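Local coordinates for protein ATP-dependent DNA helicase PIF1 (Candida albicans, PDB 7OTJ) that probably couples ATP hydrolysis to 5'-to-3' movement along single-stranded DNA, unwinding duplexes and G-quadruplex structures to help maintain nuclear and mitochondrial genomes, at residues L21-S26 with V33-I38; T67-A72 with G114-K119; N204-N209 with Q475-L480; L405-L410 with F416-V421. All blocks are in the same frame, centred on the assembly; numbering follows the deposited sequence.

Contact 1: L21-S26 with V33-I38. With ADP (adenosine-5'-diphosphate), chain E.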
# COMPACT_ATOMS: atom_id res chain seq x y z
N LEU A 21 18.86 -8.80 -6.11
CA LEU A 21 18.23 -8.84 -7.41
C LEU A 21 16.92 -8.07 -7.41
O LEU A 21 16.35 -7.77 -6.35
CB LEU A 21 18.01 -10.28 -7.87
CG LEU A 21 17.17 -11.25 -7.03
CD1 LEU A 21 15.66 -11.02 -7.21
CD2 LEU A 21 17.54 -12.68 -7.42
N PHE A 22 16.45 -7.79 -8.61
CA PHE A 22 15.14 -7.21 -8.88
C PHE A 22 14.40 -8.18 -9.79
O PHE A 22 14.93 -8.60 -10.82
CB PHE A 22 15.29 -5.84 -9.53
CG PHE A 22 14.06 -5.35 -10.26
CD1 PHE A 22 12.88 -5.10 -9.58
CD2 PHE A 22 14.12 -5.09 -11.62
CE1 PHE A 22 11.77 -4.63 -10.26
CE2 PHE A 22 13.02 -4.62 -12.29
CZ PHE A 22 11.84 -4.39 -11.62
N TYR A 23 13.19 -8.57 -9.40
CA TYR A 23 12.38 -9.41 -10.26
C TYR A 23 11.07 -8.70 -10.57
O TYR A 23 10.48 -8.03 -9.71
CB TYR A 23 12.17 -10.80 -9.67
CG TYR A 23 11.25 -10.93 -8.48
CD1 TYR A 23 9.91 -11.25 -8.65
CD2 TYR A 23 11.74 -10.78 -7.19
CE1 TYR A 23 9.07 -11.40 -7.56
CE2 TYR A 23 10.90 -10.92 -6.09
CZ TYR A 23 9.57 -11.23 -6.28
OH TYR A 23 8.74 -11.38 -5.20
N THR A 24 10.67 -8.78 -11.84
CA THR A 24 9.57 -7.98 -12.35
C THR A 24 8.58 -8.82 -13.16
O THR A 24 8.73 -10.04 -13.27
CB THR A 24 10.13 -6.83 -13.19
OG1 THR A 24 9.12 -5.82 -13.36
CG2 THR A 24 10.61 -7.32 -14.54
N GLY A 25 7.60 -8.16 -13.74
CA GLY A 25 6.56 -8.81 -14.51
C GLY A 25 5.30 -7.98 -14.47
O GLY A 25 5.11 -7.12 -13.62
N SER A 26 4.39 -8.28 -15.41
CA SER A 26 3.17 -7.49 -15.55
C SER A 26 2.31 -7.61 -14.29
O SER A 26 2.58 -8.40 -13.39
CB SER A 26 2.35 -7.96 -16.76
OG SER A 26 3.01 -7.75 -18.00
N VAL A 33 2.74 -12.88 -4.22
CA VAL A 33 2.53 -14.24 -3.72
C VAL A 33 3.86 -14.96 -3.57
O VAL A 33 4.11 -15.61 -2.55
CB VAL A 33 1.57 -15.00 -4.66
CG1 VAL A 33 1.52 -16.47 -4.30
CG2 VAL A 33 0.19 -14.38 -4.57
N LEU A 34 4.72 -14.85 -4.58
CA LEU A 34 6.07 -15.38 -4.46
C LEU A 34 6.84 -14.70 -3.33
O LEU A 34 7.53 -15.36 -2.54
CB LEU A 34 6.81 -15.21 -5.78
CG LEU A 34 8.33 -15.39 -5.76
CD1 LEU A 34 8.71 -16.79 -5.28
CD2 LEU A 34 8.88 -15.10 -7.14
N LEU A 35 6.69 -13.38 -3.21
CA LEU A 35 7.39 -12.63 -2.18
C LEU A 35 7.07 -13.16 -0.79
O LEU A 35 7.97 -13.27 0.06
CB LEU A 35 7.03 -11.15 -2.30
CG LEU A 35 8.05 -10.17 -1.73
CD1 LEU A 35 9.46 -10.61 -2.13
CD2 LEU A 35 7.75 -8.76 -2.22
N ARG A 36 5.81 -13.51 -0.53
CA ARG A 36 5.46 -14.06 0.77
C ARG A 36 6.15 -15.39 1.01
O ARG A 36 6.50 -15.71 2.16
CB ARG A 36 3.95 -14.23 0.90
CG ARG A 36 3.16 -12.95 0.78
CD ARG A 36 1.73 -13.19 1.21
NE ARG A 36 0.85 -12.11 0.79
CZ ARG A 36 0.20 -12.07 -0.36
NH1 ARG A 36 0.31 -13.05 -1.25
NH2 ARG A 36 -0.58 -11.03 -0.64
N SER A 37 6.36 -16.18 -0.04
CA SER A 37 7.12 -17.41 0.11
C SER A 37 8.60 -17.11 0.35
O SER A 37 9.25 -17.78 1.16
CB SER A 37 6.96 -18.30 -1.12
OG SER A 37 5.66 -18.85 -1.16
N ILE A 38 9.14 -16.12 -0.36
CA ILE A 38 10.51 -15.67 -0.11
C ILE A 38 10.69 -15.31 1.36
O ILE A 38 11.67 -15.70 1.99
CB ILE A 38 10.86 -14.49 -1.03
CG1 ILE A 38 10.87 -14.94 -2.50
CG2 ILE A 38 12.20 -13.91 -0.64
CD1 ILE A 38 11.03 -13.80 -3.48
PB ADP E . 1.49 -9.22 -8.54
O1B ADP E . 2.55 -9.50 -9.59
O2B ADP E . 2.03 -8.89 -7.16
O3B ADP E . 0.39 -8.31 -9.00
PA ADP E . -0.07 -11.03 -6.99
O1A ADP E . 0.91 -11.73 -6.09
O2A ADP E . -0.91 -9.89 -6.46
O3A ADP E . 0.72 -10.62 -8.34
O5' ADP E . -1.08 -12.12 -7.61
C5' ADP E . -2.36 -11.71 -8.09
C4' ADP E . -3.29 -12.90 -8.04
O4' ADP E . -2.68 -14.02 -8.70
C3' ADP E . -3.55 -13.32 -6.60
O3' ADP E . -4.96 -13.32 -6.37
C2' ADP E . -3.01 -14.72 -6.47
O2' ADP E . -3.92 -15.55 -5.75
C1' ADP E . -2.84 -15.19 -7.91
N9 ADP E . -1.63 -16.03 -8.04
C8 ADP E . -0.37 -15.61 -7.86
N7 ADP E . 0.51 -16.62 -8.07
C5 ADP E . -0.20 -17.72 -8.39
C6 ADP E . 0.11 -19.12 -8.74
N6 ADP E . 1.38 -19.58 -8.77
N1 ADP E . -0.94 -19.94 -9.01
C2 ADP E . -2.21 -19.50 -8.97
N3 ADP E . -2.55 -18.24 -8.67
C4 ADP E . -1.61 -17.32 -8.37
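Tyr23 OH reaches across from strand 21-25 to the first turns of helix 31-45, where it meets the side chains of Leu35 and Ile38 and is hydrogen-bonded to the carbonyl oxygen of Lys31. A tyrosine suits this place because its long ring bridges most of the 10.0 Å between Tyr23 CA and Leu35 CA, while its hydroxyl can bond to a carbonyl in the first turn of the helix. The ring leaves the strand with CG between the backbone N and the carbonyl carbon (chi1 71°), directed at the helix. Leu34 CD2 approaches obliquely, 3.7 Å from Tyr23 CE1, and Ile38 CD1 comes in obliquely on the other ortho side of the hydroxyl, 3.9 Å from Tyr23 CE2. Leu35 CD1 lies near the ring plane at the hydroxyl-bearing edge. Branched apolar residues fit here because they close round the carbons of the ring; Val11 of helix 6-16 touches both Tyr23 and Leu34. The N-terminal part of the helix meets the nucleotide: Val33 N donates to O1A of ADP over 2.9 Å (N-H...O angle 151°), and the valine branch CG2 lies beside that oxygen. Nearby Gly30, Ser32 and Gly28 amides bind the diphosphate too. Gly25 has an extended backbone with positive phi, which would press a side chain against the carbonyl oxygen of the residue before, and its carbonyl holds Lys31 NZ. This strand, glycine-rich loop and helix make the strand-loop-helix unit that carries the Walker A P-loop of a helicase ATPase domain, with Tyr23 packing its strand against its helix.

Contact 2: T67-A72 with G114-K119; sequences TLHSFA and GHLLNK. With nucleotides of chain C.
His69 and Leu116 meet at an angle: the leucine branch CD2 comes obliquely to the NE2-CE1 end of the imidazole, 3.5 Å from His69 NE2, with His69 CE1 about as near. Leu116 points toward the other helix, whereas the histidine leaves its own helix to one side and only its ring end swings toward the leucine. Its first torsion (chi1 -66°) sets CG anti to the carbonyl carbon and lays one ring face against the DNA, where C2' of DT4 of chain C sits 3.6 Å from His69 CG, offset toward the rim. A flat, only moderately polar ring suits a position shared between an aliphatic branch and a deoxyribose. Leu68 runs past Leu116 in the opposite direction, Leu68 CD2 and Leu116 CD2 being 4.1 Å apart; Leu68 also touches Leu120 further along helix 114-128. The short helix 68-72 follows edge strand 66-67 of the parallel sheet in the first helicase domain, and its N-terminal end is a grip for the single strand. Thr67 is its N-cap: Thr67 OG1 accepts from Ser70 N at 2.9 Å (154°) and donates to OP1 of DT5 of chain C at 2.8 Å. Threonine fits because one hydroxyl can do both jobs, and the helix start would probably help to attract the phosphate. One phosphate on, Ser70 OG, carried anti to the backbone N (chi1 -165°), donates to OP1 of DT6 of chain C at 2.9 Å.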
# COMPACT_ATOMS: atom_id res chain seq x y z
N THR A 67 6.11 0.28 5.59
CA THR A 67 6.60 1.11 4.50
C THR A 67 8.12 1.18 4.52
O THR A 67 8.78 0.93 5.54
CB THR A 67 6.00 2.51 4.56
OG1 THR A 67 6.55 3.24 5.67
CG2 THR A 67 4.48 2.43 4.69
N LEU A 68 8.69 1.49 3.36
CA LEU A 68 10.13 1.72 3.28
C LEU A 68 10.54 2.86 4.21
O LEU A 68 11.55 2.75 4.92
CB LEU A 68 10.54 2.01 1.84
CG LEU A 68 12.04 2.12 1.53
CD1 LEU A 68 12.78 0.89 2.03
CD2 LEU A 68 12.26 2.31 0.04
N HIS A 69 9.79 3.96 4.20
CA HIS A 69 10.12 5.09 5.06
C HIS A 69 10.08 4.70 6.53
O HIS A 69 10.97 5.06 7.31
CB HIS A 69 9.17 6.26 4.79
CG HIS A 69 9.32 6.85 3.43
ND1 HIS A 69 8.73 6.30 2.31
CD2 HIS A 69 9.98 7.96 3.00
CE1 HIS A 69 9.02 7.03 1.25
NE2 HIS A 69 9.78 8.04 1.64
N SER A 70 9.06 3.94 6.93
CA SER A 70 8.94 3.54 8.33
C SER A 70 10.09 2.64 8.75
O SER A 70 10.60 2.75 9.88
CB SER A 70 7.60 2.84 8.56
OG SER A 70 7.30 2.76 9.94
N PHE A 71 10.53 1.75 7.86
CA PHE A 71 11.65 0.86 8.18
C PHE A 71 12.92 1.65 8.44
O PHE A 71 13.71 1.30 9.33
CB PHE A 71 11.88 -0.14 7.06
CG PHE A 71 13.26 -0.77 7.09
CD1 PHE A 71 13.53 -1.82 7.95
CD2 PHE A 71 14.27 -0.29 6.28
CE1 PHE A 71 14.79 -2.39 8.00
CE2 PHE A 71 15.54 -0.86 6.32
CZ PHE A 71 15.80 -1.91 7.18
N ALA A 72 13.14 2.72 7.68
CA ALA A 72 14.40 3.44 7.74
C ALA A 72 14.54 4.20 9.05
O ALA A 72 15.63 4.27 9.62
CB ALA A 72 14.52 4.39 6.55
N GLY A 114 14.46 7.19 -6.76
CA GLY A 114 15.87 6.86 -6.82
C GLY A 114 16.73 7.70 -5.91
O GLY A 114 17.79 7.25 -5.45
N HIS A 115 16.31 8.94 -5.64
CA HIS A 115 17.05 9.75 -4.68
C HIS A 115 16.87 9.21 -3.27
O HIS A 115 17.81 9.21 -2.47
CB HIS A 115 16.62 11.21 -4.75
CG HIS A 115 16.87 11.84 -6.09
ND1 HIS A 115 18.13 11.98 -6.62
CD2 HIS A 115 16.01 12.36 -7.00
CE1 HIS A 115 18.04 12.57 -7.80
NE2 HIS A 115 16.77 12.81 -8.05
N LEU A 116 15.67 8.72 -2.95
CA LEU A 116 15.48 8.07 -1.66
C LEU A 116 16.35 6.83 -1.56
O LEU A 116 16.97 6.58 -0.51
CB LEU A 116 14.01 7.70 -1.47
CG LEU A 116 13.64 7.17 -0.09
CD1 LEU A 116 13.60 8.31 0.92
CD2 LEU A 116 12.32 6.43 -0.13
N LEU A 117 16.44 6.06 -2.64
CA LEU A 117 17.21 4.83 -2.62
C LEU A 117 18.70 5.11 -2.43
O LEU A 117 19.40 4.32 -1.79
CB LEU A 117 16.96 4.04 -3.90
CG LEU A 117 17.37 2.58 -3.83
CD1 LEU A 117 16.49 1.82 -2.84
CD2 LEU A 117 17.36 1.94 -5.21
N ASN A 118 19.20 6.21 -3.00
CA ASN A 118 20.60 6.59 -2.82
C ASN A 118 20.90 6.98 -1.38
O ASN A 118 21.97 6.67 -0.86
CB ASN A 118 20.96 7.73 -3.77
CG ASN A 118 21.21 7.26 -5.20
OD1 ASN A 118 21.53 6.09 -5.43
ND2 ASN A 118 21.08 8.17 -6.16
N LYS A 119 19.95 7.66 -0.72
CA LYS A 119 20.11 7.96 0.70
C LYS A 119 20.11 6.68 1.52
O LYS A 119 20.96 6.48 2.39
CB LYS A 119 19.00 8.89 1.18
CG LYS A 119 19.00 10.27 0.53
CD LYS A 119 17.89 11.14 1.08
CE LYS A 119 18.08 12.60 0.70
NZ LYS A 119 17.03 13.46 1.28
P DT C 4 1.07 6.19 1.78
OP1 DT C 4 0.94 4.77 2.18
OP2 DT C 4 0.04 7.19 2.16
O5' DT C 4 2.50 6.68 2.30
C5' DT C 4 3.63 5.85 2.10
C4' DT C 4 4.92 6.57 2.46
O4' DT C 4 5.18 7.63 1.52
C3' DT C 4 4.91 7.25 3.81
O3' DT C 4 5.23 6.30 4.81
C2' DT C 4 6.02 8.28 3.65
C1' DT C 4 5.89 8.67 2.17
N1 DT C 4 5.17 9.98 1.95
C2 DT C 4 5.88 11.05 1.48
O2 DT C 4 7.07 11.00 1.23
N3 DT C 4 5.16 12.20 1.31
C4 DT C 4 3.81 12.38 1.55
O4 DT C 4 3.25 13.45 1.37
C5 DT C 4 3.11 11.22 2.04
C7 DT C 4 1.64 11.30 2.34
C6 DT C 4 3.81 10.08 2.22
P DT C 5 4.59 6.40 6.28
OP1 DT C 5 5.00 5.16 6.97
OP2 DT C 5 3.15 6.74 6.17
O5' DT C 5 5.40 7.60 6.96
C5' DT C 5 6.76 7.40 7.34
C4' DT C 5 7.03 7.94 8.73
O4' DT C 5 7.02 9.39 8.70
C3' DT C 5 6.01 7.53 9.80
O3' DT C 5 6.67 7.28 11.04
C2' DT C 5 5.08 8.74 9.88
C1' DT C 5 6.00 9.90 9.53
N1 DT C 5 5.32 10.99 8.79
C2 DT C 5 5.37 12.28 9.29
O2 DT C 5 5.94 12.58 10.32
N3 DT C 5 4.72 13.21 8.52
C4 DT C 5 4.05 12.99 7.33
O4 DT C 5 3.50 13.90 6.72
C5 DT C 5 4.04 11.63 6.87
C7 DT C 5 3.34 11.27 5.59
C6 DT C 5 4.68 10.71 7.61
P DT C 6 6.65 5.81 11.70
OP1 DT C 6 7.94 5.16 11.37
OP2 DT C 6 5.39 5.13 11.31
O5' DT C 6 6.60 6.09 13.27

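Contact 3: N204-N209 with Q475-L480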
# COMPACT_ATOMS: atom_id res chain seq x y z
N ASN A 204 -1.57 -4.29 -23.65
CA ASN A 204 -1.45 -3.21 -24.62
C ASN A 204 -1.31 -1.85 -23.94
O ASN A 204 -0.74 -0.92 -24.53
CB ASN A 204 -2.67 -3.20 -25.56
CG ASN A 204 -2.65 -4.34 -26.56
OD1 ASN A 204 -1.60 -4.85 -26.93
ND2 ASN A 204 -3.84 -4.74 -27.03
N LEU A 205 -1.84 -1.71 -22.72
CA LEU A 205 -1.77 -0.43 -22.02
C LEU A 205 -0.36 -0.09 -21.54
O LEU A 205 -0.08 1.08 -21.26
CB LEU A 205 -2.73 -0.44 -20.84
CG LEU A 205 -4.20 -0.77 -21.15
CD1 LEU A 205 -5.00 -0.80 -19.86
CD2 LEU A 205 -4.83 0.21 -22.17
N ARG A 206 0.54 -1.09 -21.47
CA ARG A 206 1.81 -0.92 -20.78
C ARG A 206 2.68 0.16 -21.43
O ARG A 206 3.16 1.07 -20.75
CB ARG A 206 2.54 -2.26 -20.72
CG ARG A 206 1.81 -3.29 -19.88
CD ARG A 206 2.44 -4.67 -19.94
NE ARG A 206 3.78 -4.71 -19.36
CZ ARG A 206 4.04 -4.72 -18.06
NH1 ARG A 206 3.07 -4.58 -17.16
NH2 ARG A 206 5.29 -4.88 -17.64
N ASP A 207 2.90 0.06 -22.74
CA ASP A 207 3.74 1.04 -23.44
C ASP A 207 3.01 2.33 -23.79
O ASP A 207 3.64 3.24 -24.33
CB ASP A 207 4.33 0.43 -24.71
CG ASP A 207 3.29 -0.21 -25.60
OD1 ASP A 207 2.40 -0.91 -25.06
OD2 ASP A 207 3.36 -0.03 -26.83
N GLY A 208 1.70 2.43 -23.54
CA GLY A 208 0.96 3.64 -23.80
C GLY A 208 0.21 3.64 -25.12
O GLY A 208 -0.79 4.35 -25.25
N ASN A 209 0.68 2.88 -26.12
CA ASN A 209 -0.03 2.78 -27.39
C ASN A 209 -1.20 1.81 -27.25
O ASN A 209 -1.00 0.63 -26.96
CB ASN A 209 0.93 2.32 -28.49
CG ASN A 209 2.16 3.20 -28.60
OD1 ASN A 209 2.10 4.41 -28.35
ND2 ASN A 209 3.28 2.61 -28.98
N GLN A 475 -1.12 5.06 -14.45
CA GLN A 475 -2.29 5.09 -13.57
C GLN A 475 -3.48 4.35 -14.18
O GLN A 475 -4.21 3.65 -13.47
CB GLN A 475 -2.65 6.54 -13.26
CG GLN A 475 -3.52 6.73 -12.02
CD GLN A 475 -3.65 8.19 -11.63
OE1 GLN A 475 -3.51 9.09 -12.46
NE2 GLN A 475 -3.92 8.43 -10.35
N ALA A 476 -3.70 4.50 -15.49
CA ALA A 476 -4.76 3.72 -16.13
C ALA A 476 -4.44 2.23 -16.05
O ALA A 476 -5.30 1.42 -15.68
CB ALA A 476 -4.96 4.17 -17.58
N TYR A 477 -3.20 1.85 -16.37
CA TYR A 477 -2.82 0.44 -16.36
C TYR A 477 -3.02 -0.20 -14.99
O TYR A 477 -3.58 -1.29 -14.87
CB TYR A 477 -1.37 0.26 -16.82
CG TYR A 477 -0.92 -1.17 -16.72
CD1 TYR A 477 -1.57 -2.17 -17.45
CD2 TYR A 477 0.13 -1.55 -15.89
CE1 TYR A 477 -1.18 -3.49 -17.35
CE2 TYR A 477 0.53 -2.86 -15.79
CZ TYR A 477 -0.13 -3.83 -16.52
OH TYR A 477 0.27 -5.14 -16.43
N VAL A 478 -2.53 0.46 -13.93
CA VAL A 478 -2.73 -0.04 -12.57
C VAL A 478 -4.22 -0.18 -12.26
O VAL A 478 -4.67 -1.22 -11.77
CB VAL A 478 -2.03 0.87 -11.54
CG1 VAL A 478 -2.39 0.47 -10.13
CG2 VAL A 478 -0.53 0.80 -11.72
N ALA A 479 -5.00 0.85 -12.58
CA ALA A 479 -6.42 0.84 -12.27
C ALA A 479 -7.12 -0.32 -12.96
O ALA A 479 -7.80 -1.13 -12.32
CB ALA A 479 -7.07 2.17 -12.67
N LEU A 480 -6.97 -0.41 -14.28
CA LEU A 480 -7.68 -1.45 -15.01
C LEU A 480 -7.17 -2.85 -14.70
O LEU A 480 -7.94 -3.81 -14.82
CB LEU A 480 -7.60 -1.16 -16.51
CG LEU A 480 -8.17 0.21 -16.91
CD1 LEU A 480 -8.04 0.50 -18.40
CD2 LEU A 480 -9.62 0.34 -16.45
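Arg206 lies across the ring of Tyr477, carrying the loop 204-209 onto helix 475-481. From CB the chain turns so that CG stands over one face of the tyrosine, offset toward the rim and 4.1 Å from the ring centroid, a CH-pi contact. CD passes on toward the hydroxyl, and the bend at the third torsion (chi3 65°) brings the guanidinium round to that end of the ring. There the guanidinium stands steeply to the ring, their planes 77° apart, with the hydroxyl at its edge. Arg206 NH1 donates to Tyr477 OH over 2.9 Å, but the bond is bent (128°) and weak. The stronger partner of NH1 is Asp144, through a salt bridge, and CZ rests against Ser26. Leu205 CB packs obliquely by the ring, 4.0 Å from Tyr477 CD1, and Leu205 CD1 meets Leu480 CD1 at 3.6 Å, the two leucines crossing at about a right angle; Phe218 touches both. Tyr477 OH is also hydrogen-bonded to the backbone amide of Ala27, and tyrosine adds a flat aromatic surface. With the Asp144 salt bridge, these bonds fix the hydroxyl between loop and P-loop, probably coupling the second helicase domain to the nucleotide site.

Contact 4: L405-L410 with F416-V421; sequences LVKFLL and FRTVVV
The Phe416 ring carries the ammonium of Lys407 over the centre of one face, a cation-pi contact with Lys407 NZ 3.7 Å from the ring centroid and 11° off the normal. Two bends near the end of the lysine chain (chi3 66°, chi4 58°) curl it back over the ring, and CD lies against the ring carbons on the way. Leu409 CG comes obliquely to Phe416 CE1 at 3.5 Å, the two side chains pointing the same way. On the opposite side of the sheet the Phe408 ring has Val406 CG1 over a face and two valines near its plane: Val419 CG2 lies 3.5 Å from Phe408 CD2, and Val421 CG2 is 3.9 Å from Phe408 CE2. Slim beta-branched residues fit here, filling in round the rim of the ring, and Leu444 of strand 435-446 packs against Val406, Phe408 and Val421 on this buried side. Leu410 CD2 touches the guanidinium of Arg417 at its edge, 3.4 Å from Arg417 NE, while the charge is met by Asp302 in a salt bridge. The backbones pair antiparallel. Val406 N to Val419 O (3.1 Å) and Val419 N to Val406 O (2.8 Å) make the hydrogen-bonded pair, and Lys407 faces Thr418 in the next, non-hydrogen-bonded one. Lys407, Thr418 and Phe416 share the more solvent-accessible face, where polar ends are tolerated and the lysine shields the aromatic ring. Antiparallel strands joined by a short loop make a beta hairpin; strand 404-409 also pairs with strand 310-316, consistent with a place in the SH3-like 2B domain inserted in Pif1 helicases.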
# COMPACT_ATOMS: atom_id res chain seq x y z
N LEU A 405 -19.98 -1.51 15.99
CA LEU A 405 -19.96 -2.96 15.87
C LEU A 405 -19.72 -3.30 14.40
O LEU A 405 -20.56 -2.99 13.54
CB LEU A 405 -21.28 -3.57 16.36
CG LEU A 405 -21.35 -5.09 16.35
CD1 LEU A 405 -20.26 -5.67 17.24
CD2 LEU A 405 -22.72 -5.56 16.81
N VAL A 406 -18.58 -3.92 14.11
CA VAL A 406 -18.12 -4.10 12.74
C VAL A 406 -17.82 -5.57 12.49
O VAL A 406 -17.14 -6.22 13.30
CB VAL A 406 -16.88 -3.23 12.44
CG1 VAL A 406 -16.48 -3.37 10.98
CG2 VAL A 406 -17.16 -1.77 12.78
N LYS A 407 -18.31 -6.08 11.36
CA LYS A 407 -18.06 -7.45 10.92
C LYS A 407 -17.01 -7.42 9.82
O LYS A 407 -17.24 -6.83 8.76
CB LYS A 407 -19.35 -8.09 10.41
CG LYS A 407 -19.16 -9.46 9.78
CD LYS A 407 -20.34 -9.83 8.88
CE LYS A 407 -20.43 -8.91 7.67
NZ LYS A 407 -19.19 -8.91 6.83
N PHE A 408 -15.88 -8.08 10.05
CA PHE A 408 -14.69 -7.96 9.21
C PHE A 408 -14.49 -9.24 8.41
O PHE A 408 -14.37 -10.33 9.00
CB PHE A 408 -13.45 -7.66 10.04
CG PHE A 408 -13.34 -6.24 10.53
CD1 PHE A 408 -13.02 -5.22 9.65
CD2 PHE A 408 -13.53 -5.93 11.87
CE1 PHE A 408 -12.91 -3.91 10.09
CE2 PHE A 408 -13.42 -4.62 12.31
CZ PHE A 408 -13.11 -3.62 11.42
N LEU A 409 -14.44 -9.12 7.09
CA LEU A 409 -14.08 -10.23 6.21
C LEU A 409 -12.62 -10.60 6.43
O LEU A 409 -11.72 -9.82 6.10
CB LEU A 409 -14.33 -9.87 4.74
CG LEU A 409 -15.77 -9.85 4.24
CD1 LEU A 409 -16.48 -8.54 4.60
CD2 LEU A 409 -15.82 -10.09 2.73
N LEU A 410 -12.37 -11.80 6.96
CA LEU A 410 -11.02 -12.20 7.30
C LEU A 410 -10.22 -12.49 6.03
O LEU A 410 -10.79 -12.68 4.96
CB LEU A 410 -11.07 -13.45 8.18
CG LEU A 410 -11.92 -13.30 9.44
CD1 LEU A 410 -12.23 -14.66 10.03
CD2 LEU A 410 -11.20 -12.42 10.45
N PHE A 416 -16.29 -14.43 8.10
CA PHE A 416 -16.39 -13.13 8.74
C PHE A 416 -15.94 -13.23 10.19
O PHE A 416 -15.74 -14.32 10.73
CB PHE A 416 -17.83 -12.59 8.69
CG PHE A 416 -18.43 -12.55 7.30
CD1 PHE A 416 -17.66 -12.24 6.20
CD2 PHE A 416 -19.78 -12.84 7.11
CE1 PHE A 416 -18.21 -12.21 4.93
CE2 PHE A 416 -20.34 -12.81 5.85
CZ PHE A 416 -19.55 -12.49 4.76
N ARG A 417 -15.78 -12.07 10.82
CA ARG A 417 -15.56 -12.01 12.26
C ARG A 417 -16.01 -10.65 12.75
O ARG A 417 -15.38 -9.63 12.44
CB ARG A 417 -14.09 -12.26 12.61
CG ARG A 417 -13.82 -12.24 14.11
CD ARG A 417 -12.58 -13.05 14.45
NE ARG A 417 -11.36 -12.47 13.89
CZ ARG A 417 -10.48 -11.77 14.59
NH1 ARG A 417 -10.65 -11.52 15.87
NH2 ARG A 417 -9.39 -11.30 13.98
N THR A 418 -17.11 -10.63 13.51
CA THR A 418 -17.65 -9.39 14.05
C THR A 418 -16.98 -9.08 15.38
O THR A 418 -16.81 -9.96 16.23
CB THR A 418 -19.16 -9.51 14.23
OG1 THR A 418 -19.76 -9.94 13.00
CG2 THR A 418 -19.76 -8.17 14.63
N VAL A 419 -16.59 -7.82 15.56
CA VAL A 419 -15.86 -7.37 16.74
C VAL A 419 -16.31 -5.96 17.09
O VAL A 419 -16.87 -5.24 16.27
CB VAL A 419 -14.32 -7.41 16.54
CG1 VAL A 419 -13.81 -8.84 16.50
CG2 VAL A 419 -13.94 -6.67 15.27
N VAL A 420 -16.08 -5.59 18.35
CA VAL A 420 -16.39 -4.26 18.84
C VAL A 420 -15.13 -3.40 18.73
O VAL A 420 -14.12 -3.68 19.37
CB VAL A 420 -16.91 -4.30 20.29
CG1 VAL A 420 -16.10 -5.30 21.12
CG2 VAL A 420 -16.88 -2.91 20.91
N VAL A 421 -15.20 -2.35 17.91
CA VAL A 421 -14.02 -1.56 17.55
C VAL A 421 -13.85 -0.45 18.58
O VAL A 421 -14.66 0.47 18.65
CB VAL A 421 -14.15 -0.99 16.14
CG1 VAL A 421 -12.92 -0.17 15.79
CG2 VAL A 421 -14.35 -2.09 15.12

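Overall arrangement
Contacts 1 and 3 belong to one nucleotide site: they touch where Ser26 of the P-loop meets Arg206 and Tyr477, and the Tyr477 side chain lies about 6 Å from the tetrafluoroaluminate and about 8 Å from ADP. Contact 2 is in the same helicase domain as contact 1, its centre 19 Å away, but works on the DNA rather than on ATP. Contact 3 also comes within about 5 Å of the nucleic acid, so it is near both ligands. Contact 4, whose chain is inserted between the two segments of contact 3, stands apart, its centre 31 to 36 Å from the others and its nearest atom about 18 Å from the DNA.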